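Local structure of membrane-bound protease PH1510 (Pyrococcus horikoshii, 3BPP) at residues I9-Q14 / R206-S211. The protein is a membrane-bound serine protease that cleaves its substrates preferentially near hydrophobic or aromatic residues and can degrade casein and a stomatin homolog in vitro. The protein carries 1 engineered substitution. Residues are numbered along the deposited sequence; the frame is centred on the assembly and turned at random.
Sequences IVYVAQ and RYLAPS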
loop_
_atom_site.group_PDB
_atom_site.type_symbol
_atom_site.label_atom_id
_atom_site.label_comp_id
_atom_site.label_asym_id
_atom_site.label_seq_id
_atom_site.Cartn_x
_atom_site.Cartn_y
_atom_site.Cartn_z
ATOM N N ILE A 9 -7.130 -6.205 15.526
ATOM C CA ILE A 9 -7.743 -5.413 14.478
ATOM C C ILE A 9 -6.998 -4.071 14.430
ATOM O O ILE A 9 -6.979 -3.323 15.414
ATOM C CB ILE A 9 -9.291 -5.295 14.701
ATOM C CG1 ILE A 9 -10.052 -5.033 13.392
ATOM C CG2 ILE A 9 -9.643 -4.312 15.813
ATOM C CD1 ILE A 9 -10.532 -3.631 13.190
ATOM N N VAL A 10 -6.318 -3.797 13.316
ATOM C CA VAL A 10 -5.563 -2.545 13.174
ATOM C C VAL A 10 -6.398 -1.586 12.360
ATOM O O VAL A 10 -7.056 -2.002 11.421
ATOM C CB VAL A 10 -4.213 -2.749 12.501
ATOM C CG1 VAL A 10 -3.297 -1.551 12.771
ATOM C CG2 VAL A 10 -3.547 -3.952 13.051
ATOM N N TYR A 11 -6.416 -0.314 12.746
ATOM C CA TYR A 11 -7.071 0.695 11.929
ATOM C C TYR A 11 -6.046 1.465 11.093
ATOM O O TYR A 11 -4.886 1.545 11.456
ATOM C CB TYR A 11 -7.928 1.620 12.782
ATOM C CG TYR A 11 -9.266 1.009 13.160
ATOM C CD1 TYR A 11 -10.423 1.358 12.479
ATOM C CD2 TYR A 11 -9.363 0.069 14.186
ATOM C CE1 TYR A 11 -11.643 0.805 12.814
ATOM C CE2 TYR A 11 -10.582 -0.501 14.529
ATOM C CZ TYR A 11 -11.718 -0.123 13.843
ATOM O OH TYR A 11 -12.937 -0.673 14.177
ATOM N N VAL A 12 -6.467 1.980 9.945
ATOM C CA VAL A 12 -5.584 2.790 9.149
ATOM C C VAL A 12 -6.357 4.000 8.719
ATOM O O VAL A 12 -7.517 3.884 8.337
ATOM C CB VAL A 12 -4.985 2.048 7.888
ATOM C CG1 VAL A 12 -4.234 3.019 7.042
ATOM C CG2 VAL A 12 -4.087 0.864 8.283
ATOM N N ALA A 13 -5.698 5.157 8.800
ATOM C CA ALA A 13 -6.277 6.440 8.432
ATOM C C ALA A 13 -5.184 7.324 7.824
ATOM O O ALA A 13 -3.984 7.085 8.043
ATOM C CB ALA A 13 -6.919 7.108 9.677
ATOM N N GLN A 14 -5.583 8.321 7.045
ATOM C CA GLN A 14 -4.617 9.265 6.464
ATOM C C GLN A 14 -4.751 10.642 7.086
ATOM O O GLN A 14 -5.853 11.064 7.412
ATOM C CB GLN A 14 -4.775 9.406 4.951
ATOM C CG GLN A 14 -4.746 8.088 4.162
ATOM C CD GLN A 14 -6.129 7.618 3.700
ATOM O OE1 GLN A 14 -6.777 8.275 2.883
ATOM N NE2 GLN A 14 -6.570 6.466 4.210
ATOM N N ARG A 206 -8.780 -2.437 9.138
ATOM C CA ARG A 206 -9.874 -1.597 8.737
ATOM C C ARG A 206 -9.313 -0.252 8.329
ATOM O O ARG A 206 -8.516 0.331 9.062
ATOM C CB ARG A 206 -10.933 -1.468 9.839
ATOM C CG ARG A 206 -11.896 -2.651 9.884
ATOM C CD ARG A 206 -13.157 -2.353 10.701
ATOM N NE ARG A 206 -13.701 -3.575 11.311
ATOM C CZ ARG A 206 -14.661 -3.615 12.237
ATOM N NH1 ARG A 206 -15.065 -4.787 12.718
ATOM N NH2 ARG A 206 -15.217 -2.496 12.687
ATOM N N TYR A 207 -9.740 0.209 7.152
ATOM C CA TYR A 207 -9.359 1.490 6.587
ATOM C C TYR A 207 -10.424 2.505 6.766
ATOM O O TYR A 207 -11.552 2.315 6.306
ATOM C CB TYR A 207 -9.091 1.383 5.094
ATOM C CG TYR A 207 -7.849 0.605 4.763
ATOM C CD1 TYR A 207 -6.581 1.216 4.815
ATOM C CD2 TYR A 207 -7.923 -0.746 4.412
ATOM C CE1 TYR A 207 -5.423 0.489 4.528
ATOM C CE2 TYR A 207 -6.759 -1.493 4.103
ATOM C CZ TYR A 207 -5.515 -0.869 4.175
ATOM O OH TYR A 207 -4.379 -1.587 3.864
ATOM N N LEU A 208 -10.039 3.623 7.378
ATOM C CA LEU A 208 -10.944 4.745 7.551
ATOM C C LEU A 208 -10.721 5.821 6.517
ATOM O O LEU A 208 -9.594 6.200 6.245
ATOM C CB LEU A 208 -10.766 5.335 8.939
ATOM C CG LEU A 208 -10.891 4.339 10.072
ATOM C CD1 LEU A 208 -10.329 4.930 11.400
ATOM C CD2 LEU A 208 -12.310 3.912 10.220
ATOM N N ALA A 209 -11.815 6.320 5.954
ATOM C CA ALA A 209 -11.775 7.380 4.959
ATOM C C ALA A 209 -11.978 8.766 5.585
ATOM O O ALA A 209 -12.630 8.893 6.636
ATOM C CB ALA A 209 -12.834 7.121 3.885
ATOM N N PRO A 210 -11.407 9.817 4.955
ATOM C CA PRO A 210 -11.754 11.166 5.392
ATOM C C PRO A 210 -13.279 11.350 5.321
ATOM O O PRO A 210 -13.982 10.448 4.856
ATOM C CB PRO A 210 -11.078 12.057 4.349
ATOM C CG PRO A 210 -9.971 11.232 3.775
ATOM C CD PRO A 210 -10.428 9.806 3.855
ATOM N N SER A 211 -13.792 12.483 5.798
ATOM C CA SER A 211 -15.192 12.847 5.548
ATOM C C SER A 211 -15.258 13.861 4.417
ATOM O O SER A 211 -14.222 14.233 3.840
ATOM C CB SER A 211 -15.858 13.398 6.805
ATOM O OG SER A 211 -15.212 14.587 7.228
HETATM O O HOH W 1 -8.428 8.569 6.958
#
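Y11 fits its ring into the angle between R206 and L208. R206 CB sits over one face, a CH-pi contact 4.2 Å from the ring centroid, while L208 sets its CG at the edge, in plane, and its CD1 meets Y11 CD1 at 3.7 Å. With CG beside the backbone N in both residues (chi1 -79° in Y11, -81° in R206), ring and arginine chain run the same way, and the guanidinium ends near the phenol, its plane turned 66° from the ring. Beside the phenol, I9 CD1 fills the notch along the same side of the arginine chain, 3.7 Å from R206 NE, a buried nitrogen that has no partner in the model. Cutting Y11 back to an alanine would probably open a gap between R206 and L208 and let the arginine chain swing. On the reverse face of the sheet the bump is V12, whose CB nestles 3.6 Å from Y207 CD1, with CG1 nearly as close to the same ring side; I175 of helix 175-181 packs against both. The Y207 hydroxyl and that of Y207 of the second subunit share a hydrogen bond.

Between these two layers of side chains the backbones pair in parallel. R206 N donates to V10 O, V12 N to R206 O, and L208 N to V12 O at 2.7 Å. Beyond L208 the chains part, and a water bridges the gap, accepting from Q14 N and donating to L208 O; Q14 bends its amide back toward P210. Strand 204-207 is the edge of this chain's parallel sheet, added beside 9-16, and R206 pairs antiparallel with a strand of the second subunit, so the sheet runs on through the homodimer, built on the alpha/beta core of the ClpP/crotonase fold in this N-terminal protease domain.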